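Local coordinates for carbohydrate binding module family 33 and 10 domain protein (Teredinibacter turnerae, PDB 6RW7), which is the catalytic AA10 domain of a copper-dependent lytic polysaccharide monooxygenase that probably binds cellulose and cleaves its chains oxidatively, at residues A16-D21 with S25-E30; E113-I118 with Y192-S197; C68-E73 with F182-R187. All blocks are in the same frame, centred on the assembly; numbering follows the deposited sequence. Where two conformers were deposited one is given.

Contact 1: residues A16-D21 with S25-E30; sequences AEQKPD and SAKCDE
Gln-18 and Cys-28 bring the two backbones closest, their CA atoms 6.9 Å apart, where the chain leaves helix 10-17 and enters helix 29-37. Cys-28 is the N-cap of the second helix, and a type I turn from Ala-26 to Asp-29 leads into it. The Gln-18 side chain folds back at chi2 (-65°) and fills the angle between the segments. Its CB lies 3.8 Å from Cys-28 SG, which is itself tied to Cys-14 by a disulfide, and its CG packs on Lys-27 CE. The amide oxygen takes its stronger bond from Ser-24 N; Ser-25 N adds a longer one, 3.2 Å to Gln-18 OE1, from above the carbonyl plane. Ser-25 OG turns back to accept from Lys-27 N, an ST turn. Lys-27, extended beyond CG, crosses Glu-17 at about a right angle and sets NZ 2.8 Å from Glu-17 OE1, approaching from above the carboxylate plane. His-13 ND1 also binds Lys-27 NZ, and Gln-12 holds the other oxygen of Glu-17. An outer salt bridge, a buried amide that receives two backbone N-H groups and a disulfide thus together fix the link between the two helices.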
loop_
_atom_site.group_PDB
_atom_site.type_symbol
_atom_site.label_atom_id
_atom_site.label_comp_id
_atom_site.label_asym_id
_atom_site.label_seq_id
_atom_site.Cartn_x
_atom_site.Cartn_y
_atom_site.Cartn_z
ATOM N N ALA A 16 7.524 -8.839 -4.653
ATOM C CA ALA A 16 7.289 -9.252 -6.050
ATOM C C ALA A 16 8.626 -9.278 -6.798
ATOM O O ALA A 16 8.884 -10.239 -7.535
ATOM C CB ALA A 16 6.274 -8.354 -6.704
ATOM N N GLU A 17 9.436 -8.242 -6.636
ATOM C CA GLU A 17 10.705 -8.112 -7.380
ATOM C C GLU A 17 11.843 -8.731 -6.568
ATOM O O GLU A 17 12.319 -9.791 -6.945
ATOM C CB GLU A 17 10.977 -6.655 -7.715
ATOM C CG GLU A 17 10.007 -6.098 -8.721
ATOM C CD GLU A 17 10.243 -4.641 -9.073
ATOM O OE1 GLU A 17 11.422 -4.163 -8.899
ATOM O OE2 GLU A 17 9.268 -3.984 -9.519
ATOM N N GLN A 18 12.270 -8.110 -5.484
ATOM C CA GLN A 18 13.468 -8.564 -4.745
ATOM C C GLN A 18 13.036 -9.501 -3.623
ATOM O O GLN A 18 12.081 -9.185 -2.885
ATOM C CB GLN A 18 14.255 -7.379 -4.197
ATOM C CG GLN A 18 14.739 -6.419 -5.272
ATOM C CD GLN A 18 15.729 -7.130 -6.166
ATOM O OE1 GLN A 18 16.560 -7.924 -5.701
ATOM N NE2 GLN A 18 15.621 -6.895 -7.462
ATOM N N LYS A 19 13.743 -10.626 -3.505
ATOM C CA LYS A 19 13.575 -11.598 -2.406
ATOM C C LYS A 19 14.861 -11.638 -1.596
ATOM O O LYS A 19 15.962 -11.554 -2.152
ATOM C CB LYS A 19 13.331 -13.019 -2.910
ATOM C CG LYS A 19 12.239 -13.206 -3.945
ATOM C CD LYS A 19 10.893 -12.993 -3.359
ATOM C CE LYS A 19 9.801 -13.524 -4.257
ATOM N NZ LYS A 19 9.725 -12.735 -5.501
ATOM N N PRO A 20 14.760 -11.738 -0.265
ATOM C CA PRO A 20 15.936 -11.557 0.580
ATOM C C PRO A 20 16.964 -12.687 0.467
ATOM O O PRO A 20 18.143 -12.463 0.777
ATOM C CB PRO A 20 15.349 -11.482 1.995
ATOM C CG PRO A 20 14.033 -12.230 1.887
ATOM C CD PRO A 20 13.514 -11.905 0.506
ATOM N N ASP A 21 16.543 -13.861 0.017
ATOM C CA ASP A 21 17.473 -15.012 -0.097
ATOM C C ASP A 21 18.205 -14.970 -1.451
ATOM O O ASP A 21 19.116 -15.794 -1.642
ATOM C CB ASP A 21 16.760 -16.326 0.243
ATOM C CG ASP A 21 15.348 -16.516 -0.302
ATOM O OD1 ASP A 21 14.687 -15.515 -0.672
ATOM O OD2 ASP A 21 14.904 -17.676 -0.314
ATOM N N SER A 25 19.255 -6.667 -6.781
ATOM C CA SER A 25 19.426 -5.209 -6.579
ATOM C C SER A 25 19.719 -5.003 -5.098
ATOM O O SER A 25 19.282 -5.851 -4.304
ATOM C CB SER A 25 18.171 -4.448 -6.976
ATOM O OG SER A 25 18.264 -3.094 -6.589
ATOM N N ALA A 26 20.351 -3.903 -4.721
ATOM C CA ALA A 26 20.599 -3.567 -3.308
ATOM C C ALA A 26 19.408 -2.805 -2.701
ATOM O O ALA A 26 19.460 -2.515 -1.513
ATOM C CB ALA A 26 21.865 -2.746 -3.192
ATOM N N LYS A 27 18.378 -2.460 -3.498
ATOM C CA LYS A 27 17.369 -1.450 -3.069
ATOM C C LYS A 27 16.598 -1.872 -1.817
ATOM O O LYS A 27 16.209 -0.971 -1.065
ATOM C CB LYS A 27 16.399 -1.108 -4.195
ATOM C CG LYS A 27 15.528 -2.242 -4.710
ATOM C CD LYS A 27 14.476 -1.737 -5.679
ATOM C CE LYS A 27 13.708 -2.816 -6.390
ATOM N NZ LYS A 27 12.692 -2.212 -7.287
ATOM N N CYS A 28 16.383 -3.170 -1.578
ATOM C CA CYS A 28 15.653 -3.668 -0.381
ATOM C C CYS A 28 16.614 -4.117 0.729
ATOM O O CYS A 28 16.153 -4.596 1.767
ATOM C CB CYS A 28 14.774 -4.851 -0.753
ATOM S SG CYS A 28 13.464 -4.422 -1.923
ATOM N N ASP A 29 17.914 -3.916 0.573
ATOM C CA ASP A 29 18.885 -4.511 1.518
ATOM C C ASP A 29 18.616 -4.039 2.948
ATOM O O ASP A 29 18.664 -4.854 3.868
ATOM C CB ASP A 29 20.314 -4.177 1.102
ATOM C CG ASP A 29 20.833 -5.038 -0.043
ATOM O OD1 ASP A 29 20.072 -5.904 -0.557
ATOM O OD2 ASP A 29 21.990 -4.802 -0.452
ATOM N N GLU A 30 18.373 -2.743 3.155
ATOM C CA GLU A 30 18.189 -2.178 4.511
ATOM C C GLU A 30 16.900 -2.745 5.118
ATOM O O GLU A 30 16.915 -3.153 6.271
ATOM C CB GLU A 30 18.171 -0.655 4.418
ATOM C CG GLU A 30 18.689 0.028 5.659
ATOM C CD GLU A 30 18.750 1.530 5.479
ATOM O OE1 GLU A 30 19.622 1.986 4.703
ATOM O OE2 GLU A 30 17.888 2.229 6.067
#

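Contact 2: residues E113-I118 with Y192-S197; sequences ELVFYI and YERFFS
The guanidinium of Arg-194 meets Glu-113 and Val-115 at its edge and not over a face: Glu-113 OE2 and Val-115 CG2 both lie near its plane. The carboxylate of Glu-113 stands almost upright to that plane, at 87°, so the two groups do not form a flat, two-oxygen pair. Instead the end of the guanidinium closes on a single atom. NH1 of Arg-194 is 2.9 Å from Glu-113 OE2 and donates to that oxygen's anti lone pair; NH2 of Arg-194, also 2.9 Å from that oxygen, comes from the same anti side but tilted out of the carboxylate plane. Both bonds are bent, with N-H...O angles near 142°, as expected when two donors share one acceptor. Arg-194 runs straight out from the backbone and then bends at chi3 (-66°), which swings its end toward strand 111-118. Val-115 CG2 flanks NH1 of Arg-194 at 4.2 Å. The backbones stay well apart, 9.3 Å between the CA atoms of Glu-113 and Arg-194, because strand 178-187 runs between them and the side chains reach across it. From that middle strand Glu-184 binds NH1 as well, while His-55 O takes the N-H of NE; the second oxygen of Glu-113 pairs with Lys-59. With an alanine at Glu-113, NH2 of Arg-194 and the ammonium of Lys-59 would probably lose this mate, and the guanidinium would be freer to turn. The buried arginine is gripped by two carboxylates and a carbonyl oxygen, an arrangement likely to keep it charged while cross-linking three strands of the sheet through their side chains.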
loop_
_atom_site.group_PDB
_atom_site.type_symbol
_atom_site.label_atom_id
_atom_site.label_comp_id
_atom_site.label_asym_id
_atom_site.label_seq_id
_atom_site.Cartn_x
_atom_site.Cartn_y
_atom_site.Cartn_z
ATOM N N GLU A 113 -14.324 -1.427 -2.327
ATOM C CA GLU A 113 -13.760 -0.062 -2.307
ATOM C C GLU A 113 -12.239 -0.076 -2.334
ATOM O O GLU A 113 -11.592 -1.051 -1.945
ATOM C CB GLU A 113 -14.287 0.739 -1.121
ATOM C CG GLU A 113 -13.953 0.098 0.205
ATOM C CD GLU A 113 -14.355 0.862 1.453
ATOM O OE1 GLU A 113 -15.242 1.726 1.366
ATOM O OE2 GLU A 113 -13.737 0.632 2.503
ATOM N N LEU A 114 -11.721 1.030 -2.823
ATOM C CA LEU A 114 -10.273 1.307 -2.890
ATOM C C LEU A 114 -10.090 2.643 -2.175
ATOM O O LEU A 114 -10.725 3.632 -2.580
ATOM C CB LEU A 114 -9.830 1.416 -4.352
ATOM C CG LEU A 114 -9.838 0.170 -5.244
ATOM C CD1 LEU A 114 -8.935 -0.906 -4.717
ATOM C CD2 LEU A 114 -11.235 -0.341 -5.566
ATOM N N VAL A 115 -9.295 2.663 -1.119
ATOM C CA VAL A 115 -9.142 3.842 -0.229
ATOM C C VAL A 115 -7.667 4.206 -0.178
ATOM O O VAL A 115 -6.846 3.303 -0.092
ATOM C CB VAL A 115 -9.705 3.523 1.173
ATOM C CG1 VAL A 115 -9.773 4.750 2.045
ATOM C CG2 VAL A 115 -11.082 2.877 1.088
ATOM N N PHE A 116 -7.353 5.500 -0.200
ATOM C CA PHE A 116 -5.955 5.974 -0.214
ATOM C C PHE A 116 -5.807 7.157 0.728
ATOM O O PHE A 116 -6.587 8.121 0.623
ATOM C CB PHE A 116 -5.542 6.444 -1.602
ATOM C CG PHE A 116 -5.614 5.421 -2.702
ATOM C CD1 PHE A 116 -6.824 5.081 -3.288
ATOM C CD2 PHE A 116 -4.468 4.783 -3.133
ATOM C CE1 PHE A 116 -6.862 4.166 -4.330
ATOM C CE2 PHE A 116 -4.518 3.852 -4.149
ATOM C CZ PHE A 116 -5.710 3.540 -4.741
ATOM N N TYR A 117 -4.770 7.089 1.548
ATOM C CA TYR A 117 -4.344 8.172 2.451
ATOM C C TYR A 117 -2.937 8.593 2.064
ATOM O O TYR A 117 -2.180 7.761 1.575
ATOM C CB TYR A 117 -4.329 7.685 3.893
ATOM C CG TYR A 117 -5.658 7.331 4.500
ATOM C CD1 TYR A 117 -6.267 6.110 4.253
ATOM C CD2 TYR A 117 -6.272 8.196 5.395
ATOM C CE1 TYR A 117 -7.485 5.809 4.836
ATOM C CE2 TYR A 117 -7.455 7.872 6.030
ATOM C CZ TYR A 117 -8.058 6.660 5.764
ATOM O OH TYR A 117 -9.268 6.335 6.343
ATOM N N ILE A 118 -2.589 9.848 2.343
ATOM C CA ILE A 118 -1.204 10.332 2.124
ATOM C C ILE A 118 -0.724 10.986 3.408
ATOM O O ILE A 118 -1.556 11.469 4.204
ATOM C CB ILE A 118 -1.133 11.262 0.891
ATOM C CG1 ILE A 118 0.313 11.488 0.442
ATOM C CG2 ILE A 118 -1.896 12.559 1.109
ATOM C CD1 ILE A 118 0.410 12.048 -0.940
ATOM N N TYR A 192 -15.522 -9.038 4.478
ATOM C CA TYR A 192 -14.811 -7.799 4.891
ATOM C C TYR A 192 -13.301 -7.954 4.720
ATOM O O TYR A 192 -12.530 -7.191 5.300
ATOM C CB TYR A 192 -15.158 -7.368 6.321
ATOM C CG TYR A 192 -16.435 -6.561 6.421
ATOM C CD1 TYR A 192 -16.615 -5.399 5.694
ATOM C CD2 TYR A 192 -17.490 -6.996 7.202
ATOM C CE1 TYR A 192 -17.794 -4.665 5.774
ATOM C CE2 TYR A 192 -18.660 -6.263 7.315
ATOM C CZ TYR A 192 -18.823 -5.098 6.588
ATOM O OH TYR A 192 -20.012 -4.421 6.688
ATOM N N GLU A 193 -12.856 -8.878 3.886
ATOM C CA GLU A 193 -11.396 -9.076 3.720
ATOM C C GLU A 193 -10.824 -7.842 3.020
ATOM O O GLU A 193 -11.438 -7.332 2.074
ATOM C CB GLU A 193 -11.128 -10.343 2.921
ATOM C CG GLU A 193 -9.681 -10.724 2.858
ATOM C CD GLU A 193 -9.505 -12.123 2.333
ATOM O OE1 GLU A 193 -9.458 -12.286 1.104
ATOM O OE2 GLU A 193 -9.548 -13.054 3.174
ATOM N N ARG A 194 -9.707 -7.370 3.532
ATOM C CA ARG A 194 -9.113 -6.069 3.133
ATOM C C ARG A 194 -7.601 -6.239 3.060
ATOM O O ARG A 194 -7.025 -6.870 3.955
ATOM C CB ARG A 194 -9.496 -5.004 4.157
ATOM C CG ARG A 194 -9.050 -3.585 3.819
ATOM C CD ARG A 194 -9.647 -2.595 4.824
ATOM N NE ARG A 194 -11.097 -2.582 4.633
ATOM C CZ ARG A 194 -11.781 -1.744 3.859
ATOM N NH1 ARG A 194 -11.217 -0.690 3.279
ATOM N NH2 ARG A 194 -13.067 -1.964 3.655
ATOM N N PHE A 195 -6.985 -5.687 2.016
ATOM C CA PHE A 195 -5.526 -5.767 1.800
ATOM C C PHE A 195 -4.943 -4.367 1.853
ATOM O O PHE A 195 -5.652 -3.386 1.529
ATOM C CB PHE A 195 -5.222 -6.468 0.479
ATOM C CG PHE A 195 -5.692 -7.892 0.506
ATOM C CD1 PHE A 195 -6.976 -8.204 0.102
ATOM C CD2 PHE A 195 -4.863 -8.902 0.982
ATOM C CE1 PHE A 195 -7.427 -9.512 0.189
ATOM C CE2 PHE A 195 -5.324 -10.202 1.088
ATOM C CZ PHE A 195 -6.604 -10.494 0.698
ATOM N N PHE A 196 -3.721 -4.281 2.349
ATOM C CA PHE A 196 -3.046 -3.005 2.657
ATOM C C PHE A 196 -1.747 -2.893 1.872
ATOM O O PHE A 196 -1.040 -3.856 1.738
ATOM C CB PHE A 196 -2.777 -2.890 4.161
ATOM C CG PHE A 196 -4.020 -3.048 4.984
ATOM C CD1 PHE A 196 -4.448 -4.303 5.386
ATOM C CD2 PHE A 196 -4.794 -1.947 5.295
ATOM C CE1 PHE A 196 -5.615 -4.438 6.113
ATOM C CE2 PHE A 196 -5.964 -2.083 6.028
ATOM C CZ PHE A 196 -6.370 -3.336 6.425
ATOM N N SER A 197 -1.427 -1.689 1.418
ATOM C CA SER A 197 -0.214 -1.471 0.605
ATOM C C SER A 197 0.279 -0.042 0.799
ATOM O O SER A 197 -0.530 0.897 0.673
ATOM C CB SER A 197 -0.502 -1.814 -0.825
ATOM O OG SER A 197 0.677 -1.913 -1.615
#

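Contact 3: residues C68-E73 with F182-R187; sequences CGFDGE and FAEWGR
Cys-68 and Phe-182 bring loop 68-73 closest to strand 178-187, with CA atoms 6.6 Å apart, before the loop climbs away. A tight turn follows, closed by Gly-72 N to Gly-69 O at 2.9 Å, and its two inner residues, Phe-70 and Asp-71, both have left-handed helical backbone angles. Glycine suits the closing position, since a CB on Gly-72 would run into the carbonyl oxygen of Gly-69. The turn aims Phe-70 at the strand. Its ring lies nearly parallel to that of Phe-182, the planes 19° apart, but a large offset leaves little of one ring over the other, with centroids 5.8 Å apart. The closest approach joins Phe-70 CD1 to Phe-182 CZ at 3.6 Å, with the CE1 atom of each ring next nearest. Phe-182 reaches this place with CG anti to the backbone N (chi1 161°), which lifts its ring off the strand toward the loop, where CD1 of Phe-182 also comes to 4.4 Å from Cys-68 CA. Beyond the aromatic pair, Phe-70 CE1 grazes Glu-184 OE2 at 4.3 Å. That carboxylate is held by stronger partners, Arg-194 at one oxygen and the backbone N of Arg-58 at the other, so its contact with the ring is merely packing. All four touching residues are buried, and no hydrogen bond spans the contact. The loop is also tied to the adjacent strand 193-202: Cys-68 forms a disulfide with Cys-198, and Phe-70 stacks on Phe-196. Loop 68-73 therefore covers one side of the sheet where strands 178-187 and 193-202 run antiparallel, while strand 111-118 pairs with the other edge of 178-187.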
loop_
_atom_site.group_PDB
_atom_site.type_symbol
_atom_site.label_atom_id
_atom_site.label_comp_id
_atom_site.label_asym_id
_atom_site.label_seq_id
_atom_site.Cartn_x
_atom_site.Cartn_y
_atom_site.Cartn_z
ATOM N N CYS A 68 1.437 0.407 7.843
ATOM C CA CYS A 68 1.477 -0.371 6.577
ATOM C C CYS A 68 0.983 -1.805 6.810
ATOM O O CYS A 68 0.308 -2.326 5.918
ATOM C CB CYS A 68 2.859 -0.343 5.956
ATOM S SG CYS A 68 3.336 1.354 5.538
ATOM N N GLY A 69 1.323 -2.411 7.950
ATOM C CA GLY A 69 0.911 -3.790 8.267
ATOM C C GLY A 69 -0.500 -3.840 8.816
ATOM O O GLY A 69 -1.078 -4.932 8.897
ATOM N N PHE A 70 -1.005 -2.692 9.283
ATOM C CA PHE A 70 -2.346 -2.498 9.898
ATOM C C PHE A 70 -2.642 -3.558 10.978
ATOM O O PHE A 70 -3.816 -3.955 11.123
ATOM C CB PHE A 70 -3.424 -2.447 8.816
ATOM C CG PHE A 70 -4.524 -1.500 9.197
ATOM C CD1 PHE A 70 -4.346 -0.126 9.107
ATOM C CD2 PHE A 70 -5.711 -1.976 9.722
ATOM C CE1 PHE A 70 -5.342 0.746 9.500
ATOM C CE2 PHE A 70 -6.704 -1.095 10.116
ATOM C CZ PHE A 70 -6.527 0.262 9.992
ATOM N N ASP A 71 -1.633 -3.967 11.734
ATOM C CA ASP A 71 -1.773 -4.966 12.830
ATOM C C ASP A 71 -2.469 -6.218 12.288
ATOM O O ASP A 71 -3.251 -6.871 13.056
ATOM C CB ASP A 71 -2.562 -4.399 14.010
ATOM C CG ASP A 71 -1.897 -3.224 14.714
ATOM O OD1 ASP A 71 -0.874 -2.728 14.208
ATOM O OD2 ASP A 71 -2.417 -2.822 15.806
ATOM N N GLY A 72 -2.153 -6.569 11.038
ATOM C CA GLY A 72 -2.881 -7.587 10.261
ATOM C C GLY A 72 -2.553 -9.025 10.669
ATOM O O GLY A 72 -1.800 -9.279 11.646
ATOM N N GLU A 73 -3.094 -9.963 9.905
ATOM C CA GLU A 73 -3.261 -11.356 10.363
ATOM C C GLU A 73 -2.058 -12.225 10.022
ATOM O O GLU A 73 -1.836 -13.200 10.747
ATOM C CB GLU A 73 -4.508 -11.952 9.722
ATOM C CG GLU A 73 -5.763 -11.226 10.145
ATOM C CD GLU A 73 -7.077 -11.854 9.731
ATOM O OE1 GLU A 73 -7.052 -13.022 9.301
ATOM O OE2 GLU A 73 -8.118 -11.190 9.832
ATOM N N PHE A 182 -0.704 5.334 1.906
ATOM C CA PHE A 182 -1.236 4.138 2.592
ATOM C C PHE A 182 -2.572 3.814 1.917
ATOM O O PHE A 182 -3.466 4.677 1.870
ATOM C CB PHE A 182 -1.335 4.387 4.103
ATOM C CG PHE A 182 -2.265 3.422 4.784
ATOM C CD1 PHE A 182 -1.820 2.157 5.097
ATOM C CD2 PHE A 182 -3.583 3.747 5.046
ATOM C CE1 PHE A 182 -2.661 1.229 5.676
ATOM C CE2 PHE A 182 -4.429 2.818 5.629
ATOM C CZ PHE A 182 -3.964 1.565 5.926
ATOM N N ALA A 183 -2.719 2.603 1.389
ATOM C CA ALA A 183 -3.877 2.240 0.560
ATOM C C ALA A 183 -4.497 0.928 1.017
ATOM O O ALA A 183 -3.796 0.022 1.487
ATOM C CB ALA A 183 -3.461 2.135 -0.884
ATOM N N GLU A 184 -5.794 0.833 0.782
ATOM C CA GLU A 184 -6.587 -0.350 1.128
ATOM C C GLU A 184 -7.404 -0.810 -0.072
ATOM O O GLU A 184 -7.941 0.041 -0.814
ATOM C CB GLU A 184 -7.566 -0.035 2.259
ATOM C CG GLU A 184 -6.926 0.535 3.500
ATOM C CD GLU A 184 -7.908 0.868 4.609
ATOM O OE1 GLU A 184 -9.145 0.889 4.332
ATOM O OE2 GLU A 184 -7.432 1.101 5.736
ATOM N N TRP A 185 -7.541 -2.127 -0.180
ATOM C CA TRP A 185 -8.467 -2.763 -1.141
ATOM C C TRP A 185 -9.440 -3.582 -0.303
ATOM O O TRP A 185 -8.994 -4.556 0.308
ATOM C CB TRP A 185 -7.704 -3.572 -2.190
ATOM C CG TRP A 185 -8.542 -4.556 -2.937
ATOM C CD1 TRP A 185 -9.804 -4.381 -3.425
ATOM C CD2 TRP A 185 -8.142 -5.891 -3.279
ATOM N NE1 TRP A 185 -10.232 -5.530 -4.022
ATOM C CE2 TRP A 185 -9.241 -6.472 -3.940
ATOM C CE3 TRP A 185 -6.978 -6.649 -3.079
ATOM C CZ2 TRP A 185 -9.211 -7.786 -4.393
ATOM C CZ3 TRP A 185 -6.953 -7.945 -3.542
ATOM C CH2 TRP A 185 -8.064 -8.508 -4.171
ATOM N N GLY A 186 -10.699 -3.167 -0.253
ATOM C CA GLY A 186 -11.683 -3.834 0.612
ATOM C C GLY A 186 -12.717 -4.587 -0.187
ATOM O O GLY A 186 -13.330 -4.014 -1.124
ATOM N N ARG A 187 -12.946 -5.834 0.201
ATOM C CA ARG A 187 -14.095 -6.630 -0.277
ATOM C C ARG A 187 -15.312 -6.276 0.577
ATOM O O ARG A 187 -15.180 -5.636 1.634
ATOM C CB ARG A 187 -13.735 -8.117 -0.216
ATOM C CG ARG A 187 -12.603 -8.478 -1.164
ATOM C CD ARG A 187 -12.085 -9.879 -0.967
ATOM N NE ARG A 187 -13.097 -10.882 -1.260
ATOM C CZ ARG A 187 -13.044 -12.159 -0.875
ATOM N NH1 ARG A 187 -12.000 -12.628 -0.214
ATOM N NH2 ARG A 187 -14.044 -12.958 -1.144
#

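Contacts 2 and 3 share a sheet and have centres about 6 Å apart. Strand 178-187 of contact 3 runs between the two strands of contact 2; Glu-184 OE1 is 2.8 Å from Arg-194 NH1, and Phe-196 CE2 is 3.5 Å from Phe-70 CG, so charged cluster and aromatic packing adjoin. Contact 1 stands apart, its centre about 24 Å from that of contact 2 and about 22 Å from that of contact 3. None supplies a copper ligand in this model, but the Arg-194 side chain is about 10 Å from the copper(I) ion of the histidine brace, His-1 and His-107, the LPMO active site, whereas the Glu-17 side chain is about 10 Å from the copper(II) ion bound by Glu-5, Asp-101 and His-165.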